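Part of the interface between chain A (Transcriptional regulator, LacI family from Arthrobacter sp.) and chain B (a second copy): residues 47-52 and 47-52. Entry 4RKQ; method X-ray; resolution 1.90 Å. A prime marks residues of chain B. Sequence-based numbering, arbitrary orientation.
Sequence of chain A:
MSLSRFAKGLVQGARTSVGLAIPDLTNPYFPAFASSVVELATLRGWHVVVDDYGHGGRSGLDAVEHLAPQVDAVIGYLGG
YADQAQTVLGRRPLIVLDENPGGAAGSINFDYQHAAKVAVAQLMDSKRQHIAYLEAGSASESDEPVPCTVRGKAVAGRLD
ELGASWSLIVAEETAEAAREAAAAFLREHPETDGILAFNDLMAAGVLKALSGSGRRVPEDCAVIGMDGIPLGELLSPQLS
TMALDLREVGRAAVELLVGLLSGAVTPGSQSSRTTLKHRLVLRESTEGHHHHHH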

# COMPACT_ATOMS: atom_id res chain seq x y z
N HIS A 47 20.15 8.97 1.38
CA HIS A 47 19.41 8.31 2.45
C HIS A 47 17.99 8.90 2.43
O HIS A 47 17.85 10.11 2.22
N VAL A 48 16.97 8.09 2.72
CA VAL A 48 15.59 8.57 2.81
C VAL A 48 14.95 7.98 4.07
O VAL A 48 15.11 6.79 4.39
N VAL A 49 14.23 8.81 4.79
CA VAL A 49 13.39 8.35 5.91
C VAL A 49 11.93 8.84 5.70
O VAL A 49 11.68 9.99 5.29
N VAL A 50 10.98 7.95 6.00
CA VAL A 50 9.57 8.24 5.81
C VAL A 50 8.92 8.47 7.17
O VAL A 50 9.19 7.69 8.09
N ASP A 51 8.15 9.54 7.31
CA ASP A 51 7.30 9.76 8.50
C ASP A 51 5.83 9.69 8.03
O ASP A 51 5.36 10.59 7.28
N ASP A 52 5.13 8.63 8.47
CA ASP A 52 3.71 8.44 8.26
C ASP A 52 3.07 9.16 9.44
O ASP A 52 3.15 8.65 10.59
N HIS B 47 8.60 8.65 18.40
CA HIS B 47 8.75 9.02 17.00
C HIS B 47 9.13 7.74 16.27
O HIS B 47 9.79 6.87 16.84
N VAL B 48 8.70 7.62 15.02
CA VAL B 48 9.05 6.50 14.18
C VAL B 48 9.53 7.04 12.82
O VAL B 48 8.97 7.98 12.27
N VAL B 49 10.63 6.44 12.36
CA VAL B 49 11.10 6.64 10.99
C VAL B 49 11.14 5.30 10.31
O VAL B 49 11.65 4.32 10.88
N VAL B 50 10.67 5.31 9.06
CA VAL B 50 10.58 4.11 8.25
C VAL B 50 11.68 4.17 7.18
O VAL B 50 11.83 5.18 6.49
N ASP B 51 12.39 3.07 7.02
CA ASP B 51 13.35 2.89 5.91
C ASP B 51 12.85 1.74 5.07
O ASP B 51 12.87 0.60 5.51
N ASP B 52 12.38 2.06 3.89
CA ASP B 52 12.00 1.09 2.89
C ASP B 52 13.30 0.80 2.12
O ASP B 52 13.82 1.63 1.38

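The same strand from two copies meets here in a single antiparallel bridge centred on Val50 and Val50′, with a small valine cluster packed across it and ordered water taking over where the strands diverge. The N-to-C directions make an angle of 130°, and the axes come as close as 4.6 Å. At the centre, Val50 CA and Val50′ CA are 4.9 Å apart, and the register runs Val49 against Asp51′ and Asp51 against Val49′, each CA–CA pair at 5.5 Å. Two backbone hydrogen bonds close the bridge: Val50 N donates to Val50′ O at 2.9 Å, and Val50′ N donates to Val50 O at 3.0 Å, both with an angle of 162° at the hydrogen. Val49 CA lies 3.6 Å from Val50′ O, a CA-H...O contact that adds to the pairing.

Every CA-to-CB bond in both stretches points sideways to the partner strand, as expected for strands paired edge to edge, so side chains meet beside one another across the bridge. Val50 and Val50′, both in the t rotamer, are the most heavily covered residues; their CB atoms are 4.0 Å apart in an apolar contact. Val49 and Val49′, both m, form a second apolar pair, with Val49 CB 4.2 Å from Val49′ CB. Because successive side chains alternate along a strand, these two valine pairs lie on opposite faces of the bridge. Val48 and Val48′, both t, keep their side chains about 6 Å from the other strand and take part mainly through their carbonyl groups.

Asp51 and Asp51′ are also t, with chi2 of -20° and -15°. Asp51 CG comes to 4.4 Å from Val48′ O, and water 3 lies in this gap, within donating reach of Asp51 OD1 at 2.7 Å and of Val48′ O at 2.9 Å, though it has more acceptors in reach than protons to give. The carboxylate oxygens of Asp51 and Asp51′ also have hydrogen-bond partners elsewhere in the structure. Two further waters occupy similar positions on either side of the central pair. Water 1 accepts from Asp52′ N at 2.9 Å and lies within donating reach of Val50′ O at 3.2 Å and, more weakly, Val48 O at 3.4 Å. Water 2 accepts from Asp52 N at 2.9 Å and has weak contacts with Val50 O at 3.4 Å and Val48′ O at 3.5 Å. At the ends, the side chains of His47, His47′, Asp52 and Asp52′ stay more than 5 Å from the opposing stretch.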

# COMPACT_ATOMS: atom_id res chain seq x y z
CB HIS A 47 19.95 8.74 3.83
CG HIS A 47 21.38 8.37 4.12
ND1 HIS A 47 21.80 7.07 4.25
CD2 HIS A 47 22.44 9.15 4.44
CE1 HIS A 47 23.08 7.06 4.58
NE2 HIS A 47 23.49 8.31 4.70
CB VAL A 48 14.72 8.15 1.61
CG1 VAL A 48 13.30 8.72 1.71
CG2 VAL A 48 15.33 8.58 0.28
CB VAL A 49 13.88 8.85 7.26
CG1 VAL A 49 15.11 8.05 7.68
CG2 VAL A 49 14.19 10.34 7.22
CB VAL A 50 8.88 7.06 5.08
CG1 VAL A 50 7.39 7.29 5.00
CG2 VAL A 50 9.46 6.93 3.67
CB ASP A 51 7.58 11.12 9.09
CG ASP A 51 6.81 11.39 10.40
OD1 ASP A 51 5.78 10.74 10.69
OD2 ASP A 51 7.24 12.31 11.13
CB ASP A 52 3.34 6.96 8.27
CG ASP A 52 1.85 6.71 8.44
OD1 ASP A 52 1.03 7.65 8.32
OD2 ASP A 52 1.51 5.55 8.76
CB HIS B 47 9.83 10.09 16.83
CG HIS B 47 9.31 11.50 16.94
ND1 HIS B 47 10.02 12.52 17.52
CD2 HIS B 47 8.13 12.05 16.54
CE1 HIS B 47 9.31 13.64 17.48
NE2 HIS B 47 8.15 13.37 16.89
CB VAL B 48 7.86 5.54 13.97
CG1 VAL B 48 8.28 4.29 13.25
CG2 VAL B 48 7.18 5.23 15.29
CB VAL B 49 12.46 7.33 10.90
CG1 VAL B 49 12.33 8.82 11.24
CG2 VAL B 49 13.50 6.70 11.78
CB VAL B 50 9.18 3.97 7.62
CG1 VAL B 50 9.09 2.72 6.73
CG2 VAL B 50 8.12 3.89 8.68
CB ASP B 51 14.75 2.59 6.48
CG ASP B 51 15.82 2.46 5.40
OD1 ASP B 51 15.48 2.32 4.24
OD2 ASP B 51 17.02 2.54 5.70
CB ASP B 52 10.95 1.66 1.96
CG ASP B 52 10.85 0.92 0.62
OD1 ASP B 52 11.40 -0.19 0.46
OD2 ASP B 52 10.22 1.48 -0.30
O HOH W 1 12.51 4.91 3.40
O HOH W 2 6.60 6.73 10.07
O HOH W 3 6.11 8.33 11.79